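Cobalt-precorrin-5B C(1)-methyltransferase (PDB 1SR8) probably catalyses the S-adenosylmethionine-dependent methylation of cobalt-precorrin-5B at C-1, giving cobalt-precorrin-6A on the anaerobic route to adenosylcobalamin. Local coordinates at residues A54-L59 with A108-T113; E61-V66 with V78-E83; M206-I211 with Q231-G236; R217-Y222 with I250-P255. All blocks are in the same frame, centred on the assembly; numbering follows the deposited sequence.

Contact 1 (A54-L59 with A108-T113); sequences AAIASL and AEVCET
Val110, near the end of strand 105-111, presses one of its two methyls against the C-terminal part of helix 44-57. Its CB points at the helix, and from there the branches part. CG1 lies anti to the carbonyl carbon (chi1 -61°), and this is the branch that does the touching. It settles over the backbone at Ala55, 3.6 Å from Ala55 O, with Ala55 CB at 4.0 Å. The same methyl meets the tip of Leu59, which reaches toward it tip to tip, CD1 to CG1 4.1 Å. Ile56 adds a more distant brush through its CG1 methylene. Two residues earlier, on the same face of the strand, Ala108 turns its CB to the CB of Ala55, and the two methyls stand 4.0 Å apart. Ala55 CB also rests 3.7 Å from Ala108 O, so this small side chain lets helix and strand draw close, with the CA atoms of Ala55 and Ala108 6.0 Å apart.

The carbonyl that Val110 CG1 leans on has polar company as well: Ser58 OG donates to Ala55 O over 2.8 Å, coming from above the carbonyl plane, and also has a hydrogen bond with Gly85 N. Phe150 and Phe152 continue the apolar surface around Ile56. The two segments meet mainly through methyl groups, with no polar bond between them, so the fit rests on shape and small side chains.

Contact 2 (E61-V66 with V78-E83); sequences EKVEKV and VEVEAE
Lys65 lays its extended side chain beside that of Glu79, the two running side by side in the same direction from a non-hydrogen-bonded antiparallel pair. Their aliphatic parts meet where Lys65 CG is 3.9 Å from Glu79 CG; further out, Glu79 OE2 comes close to Lys65 CE. Lys65 NZ remains 4.0 Å from that oxygen, beyond a salt bridge, so any attraction between the charges is probably modest.

Between the strands, Val66 and Val78 form a hydrogen-bonded pair, with Val78 N to Val66 O at 2.9 Å and Val66 N to Val78 O at 3.0 Å. At the corner the chain makes at Glu64, Val80 N donates to Glu64 O from well above the carbonyl plane, a fairly straight N-H bond of 2.9 Å. A water can donate to the same oxygen.

The other face is apolar. Val80 CG2, placed between its backbone N and carbonyl carbon, meets Val63 CG1 at 3.9 Å, while Val63 CB packs on the methyl of Ala82. Ala54 and Ala57 of helix 44-57 lie against this face. A charged outer surface backed by valines and an alanine packed against a helix is the pattern of an amphipathic beta hairpin, whose strand 63-68 here forms one edge of the mixed sheet.

Contact 3 (M206-I211 with Q231-G236); sequences MQYHRI and QPFVFG
Gln231 lies over the ring of Tyr208, and this overlap is the tight part of the contact. Its CG sits 3.4 Å from the ring centroid, almost on the ring normal, a CH-pi contact. With CG anti to the backbone N (chi1 -165°) and the chain bent at the next bond, the amide folds over the same ring, its plane 21° from that of the ring. OE1 comes within 3.5 Å of Tyr208 CE1. The phenol oxygen is held elsewhere, by a hydrogen bond with Arg10 N, which would help fix the ring beneath the glutamine.

At another part of the Tyr208 ring, CD2 meets the edge of Phe233, 3.8 Å from CZ. The ring planes stand at 59°, so the pair is an oblique one. Ile211 CG2 touches Phe233 CE2 at 3.8 Å, and Ile204 and Lys201 of helix 195-204 also pack on this phenylalanine. An alanine at Tyr208 would probably leave Gln231 without the ring beneath its CG and amide, free to turn, and open a gap beside Phe233.

The Arg210 side is looser: its side chain is exposed and leads away, and its part is played by the backbone, Gln231 N donating to Arg210 O at 2.9 Å. Ile211 pairs with Gln231 in parallel register, so strands 210-214 and 231-234 are neighbours linked through helix 217-226, a classic beta-alpha-beta crossover.

Contact 4 (R217-Y222 with I250-P255); sequences RKAWLY and IIVGFP
Val252, Phe254 and Ala219 account for most of the surface buried where helix 217-226 lies on strand 248-253. Ala219 points its methyl toward the strand, and CB rests 3.6 Å from Val252 O. This small side chain also lies 4.1 Å, CB to CA, from Gly253, and the CA atoms of Ala219 and Gly253 come to 5.2 Å, the nearest pair across the two segments.

Val252 uses its CG1 methyl, anti to the backbone N (chi1 -176°). It reaches Tyr222 CD2 at 3.7 Å, the two side chains crossing at about a right angle, and lies 4.4 Å from the methyl of Ala219. Tyr222 packs further on Val280 and Ile282, which ties this end of the contact to the next strand of the sheet.

Phe254 comes in from the other end. Its CE1 touches Lys218 CB at 3.5 Å and stands 3.6 Å from Ala219 N, which lies at the ring edge. The amine end of Lys218 leads away from the strand.

The axes of the local segments, 217-222 and 250-253, approach to 7.4 Å, their N-to-C directions 128° apart. A helix laid across a parallel sheet, with an alanine at the closest approach and the strand leading through Phe254, the N-cap, into helix 255-262, is characteristic of layered alpha/beta folds, and the 2-1-3-4 strand order is consistent with a Rossmann-like one.

The four contacts fall into two pairs on opposite sides of the chain's centre. Contacts 1 and 2, with centres about 12 Å apart, share the mixed sheet and helix 44-57: Ala54 CB lies 3.6 Å from both Val80 CG2 and Val66 CG1, so one helix serves both. Contacts 3 and 4, also about 12 Å apart, share the parallel sheet, where strands 210-214 and 248-253 are neighbours; Ile250 N and Ile211 O, 3.1 Å apart, probably form a hydrogen bond between them. Across the molecule, the centres of contacts 1 and 3 are about 43 Å apart, and the nearest atoms of contacts 2 and 4 about 18 Å.

Contact 1 (A54-L59 with A108-T113)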
# COMPACT_ATOMS: atom_id res chain seq x y z
N ALA A 54 -3.22 18.58 4.49
CA ALA A 54 -2.98 19.32 5.73
C ALA A 54 -2.44 20.73 5.47
O ALA A 54 -2.78 21.67 6.17
CB ALA A 54 -2.02 18.54 6.62
N ALA A 55 -1.59 20.87 4.46
CA ALA A 55 -1.03 22.17 4.14
C ALA A 55 -2.14 23.16 3.73
O ALA A 55 -2.13 24.31 4.17
CB ALA A 55 0.01 22.04 3.03
N ILE A 56 -3.07 22.70 2.90
CA ILE A 56 -4.19 23.54 2.44
C ILE A 56 -5.15 23.87 3.57
O ILE A 56 -5.56 25.01 3.75
CB ILE A 56 -5.00 22.84 1.30
CG1 ILE A 56 -4.15 22.72 0.03
CG2 ILE A 56 -6.29 23.61 1.02
CD1 ILE A 56 -4.85 22.01 -1.10
N ALA A 57 -5.52 22.85 4.33
CA ALA A 57 -6.43 23.02 5.45
C ALA A 57 -5.85 23.94 6.53
O ALA A 57 -6.58 24.73 7.13
CB ALA A 57 -6.74 21.66 6.05
N SER A 58 -4.54 23.84 6.78
CA SER A 58 -3.89 24.65 7.81
C SER A 58 -3.90 26.14 7.54
O SER A 58 -3.59 26.95 8.41
CB SER A 58 -2.45 24.18 8.02
OG SER A 58 -1.63 24.57 6.94
N LEU A 59 -4.24 26.52 6.32
CA LEU A 59 -4.30 27.93 5.98
C LEU A 59 -5.43 28.62 6.72
O LEU A 59 -5.27 29.74 7.20
CB LEU A 59 -4.52 28.11 4.48
CG LEU A 59 -3.28 27.89 3.63
CD1 LEU A 59 -3.63 28.17 2.18
CD2 LEU A 59 -2.18 28.80 4.11
N ALA A 108 4.86 19.24 2.80
CA ALA A 108 4.01 19.85 1.79
C ALA A 108 3.93 21.34 2.05
O ALA A 108 3.71 21.78 3.19
CB ALA A 108 2.61 19.24 1.83
N GLU A 109 4.09 22.13 1.00
CA GLU A 109 4.05 23.57 1.12
C GLU A 109 3.12 24.16 0.08
O GLU A 109 3.24 23.84 -1.10
CB GLU A 109 5.46 24.14 0.93
CG GLU A 109 5.58 25.64 1.08
CD GLU A 109 6.14 26.04 2.42
OE1 GLU A 109 5.48 26.82 3.14
OE2 GLU A 109 7.26 25.57 2.75
N VAL A 110 2.19 25.02 0.51
CA VAL A 110 1.26 25.66 -0.43
C VAL A 110 2.06 26.70 -1.21
O VAL A 110 2.90 27.38 -0.65
CB VAL A 110 0.08 26.41 0.29
CG1 VAL A 110 -0.75 25.44 1.10
CG2 VAL A 110 0.62 27.53 1.15
N CYS A 111 1.80 26.80 -2.51
CA CYS A 111 2.51 27.77 -3.32
C CYS A 111 1.54 28.56 -4.19
O CYS A 111 0.35 28.25 -4.22
CB CYS A 111 3.60 27.08 -4.17
SG CYS A 111 3.12 25.79 -5.33
N GLU A 112 2.03 29.59 -4.86
CA GLU A 112 1.19 30.43 -5.71
C GLU A 112 0.67 29.74 -6.97
O GLU A 112 -0.51 29.83 -7.29
CB GLU A 112 1.95 31.69 -6.11
CG GLU A 112 2.22 32.62 -4.95
CD GLU A 112 0.96 33.12 -4.32
OE1 GLU A 112 0.23 33.88 -4.99
OE2 GLU A 112 0.68 32.74 -3.17
N THR A 113 1.56 29.07 -7.68
CA THR A 113 1.17 28.39 -8.91
C THR A 113 0.33 27.14 -8.63
O THR A 113 0.78 26.19 -7.99
CB THR A 113 2.42 28.06 -9.74
OG1 THR A 113 2.11 27.06 -10.72
CG2 THR A 113 3.53 27.59 -8.84

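Contact 2 (E61-V66 with V78-E83)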
# COMPACT_ATOMS: atom_id res chain seq x y z
N GLU A 61 -7.08 27.36 9.54
CA GLU A 61 -7.27 26.77 10.87
C GLU A 61 -6.16 25.79 11.23
O GLU A 61 -5.49 25.25 10.35
CB GLU A 61 -8.62 26.05 10.94
CG GLU A 61 -8.82 25.05 9.84
CD GLU A 61 -10.28 24.77 9.60
OE1 GLU A 61 -10.98 24.43 10.59
OE2 GLU A 61 -10.74 24.89 8.44
N LYS A 62 -5.96 25.56 12.52
CA LYS A 62 -4.92 24.65 12.98
C LYS A 62 -5.32 23.21 12.68
O LYS A 62 -6.47 22.80 12.88
CB LYS A 62 -4.67 24.84 14.49
CG LYS A 62 -5.82 24.46 15.41
CD LYS A 62 -5.88 22.94 15.65
CE LYS A 62 -6.88 22.58 16.74
NZ LYS A 62 -6.52 23.17 18.07
N VAL A 63 -4.35 22.44 12.17
CA VAL A 63 -4.58 21.05 11.80
C VAL A 63 -3.67 20.10 12.55
O VAL A 63 -2.49 20.38 12.77
CB VAL A 63 -4.34 20.83 10.27
CG1 VAL A 63 -4.83 19.45 9.86
CG2 VAL A 63 -5.04 21.90 9.47
N GLU A 64 -4.22 18.95 12.94
CA GLU A 64 -3.47 17.94 13.65
C GLU A 64 -3.75 16.59 13.05
O GLU A 64 -3.03 15.63 13.29
CB GLU A 64 -3.86 17.93 15.13
CG GLU A 64 -3.47 19.18 15.88
CD GLU A 64 -3.99 19.19 17.30
OE1 GLU A 64 -5.22 19.35 17.49
OE2 GLU A 64 -3.16 19.01 18.22
N LYS A 65 -4.83 16.52 12.26
CA LYS A 65 -5.25 15.30 11.58
C LYS A 65 -6.05 15.68 10.34
O LYS A 65 -6.73 16.70 10.32
CB LYS A 65 -6.15 14.44 12.48
CG LYS A 65 -5.47 13.89 13.71
CD LYS A 65 -6.49 13.24 14.66
CE LYS A 65 -5.85 12.79 15.99
NZ LYS A 65 -6.84 12.25 16.97
N VAL A 66 -5.96 14.86 9.31
CA VAL A 66 -6.72 15.10 8.09
C VAL A 66 -7.23 13.75 7.63
O VAL A 66 -6.73 12.70 8.04
CB VAL A 66 -5.85 15.71 6.95
CG1 VAL A 66 -5.20 17.00 7.42
CG2 VAL A 66 -4.81 14.71 6.49
N VAL A 78 -5.04 10.64 9.11
CA VAL A 78 -3.60 10.71 9.33
C VAL A 78 -3.24 11.88 10.24
O VAL A 78 -3.74 13.00 10.08
CB VAL A 78 -2.84 10.89 7.97
CG1 VAL A 78 -1.34 10.94 8.20
CG2 VAL A 78 -3.19 9.75 7.03
N GLU A 79 -2.37 11.61 11.21
CA GLU A 79 -1.91 12.64 12.12
C GLU A 79 -0.83 13.45 11.42
O GLU A 79 0.08 12.88 10.81
CB GLU A 79 -1.38 12.02 13.42
CG GLU A 79 -2.49 11.48 14.31
CD GLU A 79 -2.23 11.74 15.78
OE1 GLU A 79 -1.38 11.04 16.38
OE2 GLU A 79 -2.88 12.66 16.34
N VAL A 80 -0.93 14.76 11.50
CA VAL A 80 0.02 15.63 10.85
C VAL A 80 0.42 16.79 11.76
O VAL A 80 -0.16 16.99 12.83
CB VAL A 80 -0.58 16.24 9.56
CG1 VAL A 80 -1.08 15.15 8.64
CG2 VAL A 80 -1.72 17.18 9.91
N GLU A 81 1.43 17.53 11.33
CA GLU A 81 1.92 18.71 12.03
C GLU A 81 1.86 19.80 10.97
O GLU A 81 2.81 19.99 10.22
CB GLU A 81 3.36 18.50 12.51
CG GLU A 81 3.92 19.67 13.29
CD GLU A 81 5.41 19.53 13.56
OE1 GLU A 81 6.19 19.53 12.58
OE2 GLU A 81 5.80 19.42 14.75
N ALA A 82 0.75 20.51 10.91
CA ALA A 82 0.58 21.55 9.90
C ALA A 82 0.33 22.93 10.50
O ALA A 82 -0.26 23.06 11.57
CB ALA A 82 -0.56 21.17 8.97
N GLU A 83 0.79 23.96 9.79
CA GLU A 83 0.60 25.33 10.25
C GLU A 83 0.83 26.34 9.14
O GLU A 83 1.90 26.40 8.54
CB GLU A 83 1.54 25.63 11.42
CG GLU A 83 1.31 26.99 12.04
CD GLU A 83 2.25 27.26 13.19
OE1 GLU A 83 2.18 26.52 14.20
OE2 GLU A 83 3.06 28.20 13.09
O HOH W 1 -1.08 14.92 15.30

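Contact 3 (M206-I211 with Q231-G236)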
# COMPACT_ATOMS: atom_id res chain seq x y z
N MET A 206 -7.92 -20.70 4.51
CA MET A 206 -8.37 -22.07 4.75
C MET A 206 -9.90 -22.13 4.73
O MET A 206 -10.48 -23.21 4.72
CB MET A 206 -7.86 -22.57 6.10
CG MET A 206 -6.35 -22.59 6.22
SD MET A 206 -5.60 -24.12 5.70
CE MET A 206 -4.44 -24.26 6.95
N GLN A 207 -10.55 -20.97 4.74
CA GLN A 207 -12.01 -20.93 4.71
C GLN A 207 -12.51 -21.12 3.29
O GLN A 207 -13.70 -21.23 3.06
CB GLN A 207 -12.52 -19.58 5.21
CG GLN A 207 -12.16 -19.25 6.62
CD GLN A 207 -12.33 -17.78 6.91
OE1 GLN A 207 -11.53 -16.95 6.46
NE2 GLN A 207 -13.39 -17.43 7.64
N TYR A 208 -11.58 -21.16 2.33
CA TYR A 208 -11.94 -21.30 0.92
C TYR A 208 -11.27 -22.52 0.33
O TYR A 208 -10.11 -22.80 0.62
CB TYR A 208 -11.49 -20.05 0.15
CG TYR A 208 -12.08 -18.78 0.69
CD1 TYR A 208 -13.33 -18.33 0.26
CD2 TYR A 208 -11.41 -18.02 1.66
CE1 TYR A 208 -13.90 -17.16 0.77
CE2 TYR A 208 -11.97 -16.84 2.18
CZ TYR A 208 -13.22 -16.42 1.72
OH TYR A 208 -13.80 -15.26 2.20
N HIS A 209 -12.00 -23.24 -0.51
CA HIS A 209 -11.44 -24.43 -1.13
C HIS A 209 -10.49 -24.05 -2.26
O HIS A 209 -9.38 -24.58 -2.36
CB HIS A 209 -12.55 -25.35 -1.66
CG HIS A 209 -12.03 -26.58 -2.32
ND1 HIS A 209 -11.27 -27.52 -1.65
CD2 HIS A 209 -12.09 -27.00 -3.61
CE1 HIS A 209 -10.89 -28.46 -2.49
NE2 HIS A 209 -11.37 -28.17 -3.69
N ARG A 210 -10.93 -23.11 -3.09
CA ARG A 210 -10.12 -22.65 -4.22
C ARG A 210 -9.55 -21.28 -3.89
O ARG A 210 -10.27 -20.38 -3.46
CB ARG A 210 -10.99 -22.58 -5.48
CG ARG A 210 -11.76 -23.86 -5.75
CD ARG A 210 -12.50 -23.82 -7.09
NE ARG A 210 -13.33 -25.02 -7.29
CZ ARG A 210 -14.53 -25.20 -6.74
NH1 ARG A 210 -15.06 -24.27 -5.95
NH2 ARG A 210 -15.20 -26.33 -6.95
N ILE A 211 -8.25 -21.11 -4.08
CA ILE A 211 -7.61 -19.83 -3.79
C ILE A 211 -6.54 -19.43 -4.81
O ILE A 211 -5.77 -20.28 -5.28
CB ILE A 211 -6.94 -19.81 -2.38
CG1 ILE A 211 -5.83 -20.87 -2.31
CG2 ILE A 211 -8.00 -20.02 -1.31
CD1 ILE A 211 -4.79 -20.65 -1.20
N GLN A 231 -10.61 -17.71 -4.49
CA GLN A 231 -10.55 -16.56 -3.58
C GLN A 231 -9.14 -15.96 -3.72
O GLN A 231 -8.13 -16.60 -3.40
CB GLN A 231 -10.80 -16.98 -2.14
CG GLN A 231 -11.09 -15.81 -1.20
CD GLN A 231 -12.30 -15.01 -1.64
OE1 GLN A 231 -13.24 -15.55 -2.23
NE2 GLN A 231 -12.30 -13.71 -1.34
N PRO A 232 -9.06 -14.70 -4.20
CA PRO A 232 -7.78 -14.02 -4.39
C PRO A 232 -7.12 -13.51 -3.11
O PRO A 232 -7.73 -12.80 -2.31
CB PRO A 232 -8.13 -12.91 -5.37
CG PRO A 232 -9.51 -12.53 -4.96
CD PRO A 232 -10.18 -13.86 -4.66
N PHE A 233 -5.85 -13.90 -2.95
CA PHE A 233 -5.03 -13.55 -1.80
C PHE A 233 -3.68 -13.04 -2.26
O PHE A 233 -3.18 -13.46 -3.31
CB PHE A 233 -4.81 -14.77 -0.90
CG PHE A 233 -6.02 -15.16 -0.11
CD1 PHE A 233 -6.39 -14.45 1.03
CD2 PHE A 233 -6.84 -16.21 -0.54
CE1 PHE A 233 -7.55 -14.77 1.73
CE2 PHE A 233 -8.01 -16.53 0.15
CZ PHE A 233 -8.36 -15.82 1.28
N VAL A 234 -3.09 -12.13 -1.49
CA VAL A 234 -1.78 -11.62 -1.83
C VAL A 234 -0.81 -12.21 -0.83
O VAL A 234 -0.92 -11.98 0.37
CB VAL A 234 -1.71 -10.09 -1.72
CG1 VAL A 234 -0.28 -9.64 -1.96
CG2 VAL A 234 -2.64 -9.46 -2.73
N PHE A 235 0.14 -13.00 -1.32
CA PHE A 235 1.13 -13.61 -0.46
C PHE A 235 2.54 -13.13 -0.81
O PHE A 235 3.52 -13.59 -0.22
CB PHE A 235 1.05 -15.14 -0.57
CG PHE A 235 0.02 -15.74 0.34
CD1 PHE A 235 0.36 -16.16 1.62
CD2 PHE A 235 -1.31 -15.85 -0.06
CE1 PHE A 235 -0.61 -16.66 2.49
CE2 PHE A 235 -2.28 -16.34 0.80
CZ PHE A 235 -1.93 -16.75 2.08
N GLY A 236 2.63 -12.20 -1.76
CA GLY A 236 3.93 -11.69 -2.16
C GLY A 236 4.88 -12.80 -2.57
O GLY A 236 4.58 -13.60 -3.46

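Contact 4 (R217-Y222 with I250-P255)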
# COMPACT_ATOMS: atom_id res chain seq x y z
N ARG A 217 -0.97 -6.49 -5.69
CA ARG A 217 -2.30 -5.99 -6.02
C ARG A 217 -2.67 -6.15 -7.49
O ARG A 217 -3.80 -6.50 -7.80
CB ARG A 217 -2.43 -4.52 -5.60
CG ARG A 217 -3.81 -3.90 -5.83
CD ARG A 217 -4.89 -4.60 -5.01
NE ARG A 217 -6.15 -3.85 -5.05
CZ ARG A 217 -7.14 -4.00 -4.18
NH1 ARG A 217 -7.03 -4.90 -3.20
NH2 ARG A 217 -8.22 -3.24 -4.26
N LYS A 218 -1.74 -5.90 -8.40
CA LYS A 218 -2.06 -6.03 -9.82
C LYS A 218 -2.40 -7.48 -10.15
O LYS A 218 -3.34 -7.74 -10.90
CB LYS A 218 -0.89 -5.54 -10.69
CG LYS A 218 -0.49 -4.10 -10.38
CD LYS A 218 0.56 -3.53 -11.34
CE LYS A 218 1.46 -2.51 -10.65
NZ LYS A 218 0.73 -1.35 -10.05
N ALA A 219 -1.63 -8.40 -9.58
CA ALA A 219 -1.84 -9.84 -9.77
C ALA A 219 -3.20 -10.24 -9.22
O ALA A 219 -3.93 -11.02 -9.83
CB ALA A 219 -0.75 -10.62 -9.06
N TRP A 220 -3.51 -9.69 -8.06
CA TRP A 220 -4.77 -9.95 -7.36
C TRP A 220 -5.94 -9.52 -8.24
O TRP A 220 -6.94 -10.22 -8.33
CB TRP A 220 -4.77 -9.16 -6.05
CG TRP A 220 -5.97 -9.36 -5.17
CD1 TRP A 220 -6.13 -10.32 -4.21
CD2 TRP A 220 -7.14 -8.53 -5.11
NE1 TRP A 220 -7.33 -10.14 -3.56
CE2 TRP A 220 -7.97 -9.05 -4.09
CE3 TRP A 220 -7.56 -7.40 -5.82
CZ2 TRP A 220 -9.20 -8.47 -3.76
CZ3 TRP A 220 -8.79 -6.83 -5.49
CH2 TRP A 220 -9.59 -7.37 -4.46
N LEU A 221 -5.80 -8.35 -8.88
CA LEU A 221 -6.84 -7.82 -9.75
C LEU A 221 -6.98 -8.73 -10.96
O LEU A 221 -8.08 -8.97 -11.45
CB LEU A 221 -6.48 -6.41 -10.22
CG LEU A 221 -6.63 -5.30 -9.18
CD1 LEU A 221 -6.04 -3.99 -9.70
CD2 LEU A 221 -8.10 -5.12 -8.85
N TYR A 222 -5.85 -9.24 -11.44
CA TYR A 222 -5.88 -10.13 -12.59
C TYR A 222 -6.64 -11.40 -12.25
O TYR A 222 -7.49 -11.83 -13.01
CB TYR A 222 -4.46 -10.50 -13.00
CG TYR A 222 -4.41 -11.27 -14.30
CD1 TYR A 222 -4.52 -10.62 -15.53
CD2 TYR A 222 -4.23 -12.65 -14.29
CE1 TYR A 222 -4.45 -11.33 -16.73
CE2 TYR A 222 -4.16 -13.37 -15.48
CZ TYR A 222 -4.26 -12.71 -16.69
OH TYR A 222 -4.16 -13.42 -17.87
N ILE A 250 -3.98 -21.74 -7.27
CA ILE A 250 -3.48 -21.26 -8.54
C ILE A 250 -2.53 -20.12 -8.19
O ILE A 250 -2.81 -19.33 -7.29
CB ILE A 250 -4.65 -20.79 -9.46
CG1 ILE A 250 -4.19 -20.78 -10.92
CG2 ILE A 250 -5.14 -19.39 -9.06
CD1 ILE A 250 -5.30 -20.46 -11.90
N ILE A 251 -1.38 -20.07 -8.86
CA ILE A 251 -0.41 -19.01 -8.61
C ILE A 251 -0.44 -17.98 -9.74
O ILE A 251 -0.31 -18.33 -10.91
CB ILE A 251 1.03 -19.57 -8.50
CG1 ILE A 251 1.11 -20.54 -7.33
CG2 ILE A 251 2.02 -18.42 -8.33
CD1 ILE A 251 2.44 -21.23 -7.19
N VAL A 252 -0.65 -16.72 -9.38
CA VAL A 252 -0.68 -15.63 -10.35
C VAL A 252 0.29 -14.54 -9.90
O VAL A 252 0.22 -14.08 -8.76
CB VAL A 252 -2.10 -15.02 -10.46
CG1 VAL A 252 -2.13 -13.96 -11.56
CG2 VAL A 252 -3.12 -16.12 -10.73
N GLY A 253 1.21 -14.15 -10.77
CA GLY A 253 2.16 -13.13 -10.39
C GLY A 253 3.01 -12.63 -11.54
O GLY A 253 2.98 -13.19 -12.64
N PHE A 254 3.77 -11.57 -11.29
CA PHE A 254 4.65 -11.01 -12.30
C PHE A 254 6.04 -11.64 -12.17
O PHE A 254 6.46 -12.04 -11.08
CB PHE A 254 4.73 -9.49 -12.15
CG PHE A 254 3.44 -8.78 -12.47
CD1 PHE A 254 2.39 -8.77 -11.56
CD2 PHE A 254 3.26 -8.13 -13.69
CE1 PHE A 254 1.18 -8.12 -11.86
CE2 PHE A 254 2.06 -7.49 -13.99
CZ PHE A 254 1.02 -7.48 -13.07
N PRO A 255 6.76 -11.73 -13.29
CA PRO A 255 8.11 -12.29 -13.39
C PRO A 255 9.06 -11.95 -12.24
O PRO A 255 9.77 -12.81 -11.72
CB PRO A 255 8.60 -11.74 -14.72
CG PRO A 255 7.36 -11.70 -15.54
CD PRO A 255 6.36 -11.12 -14.57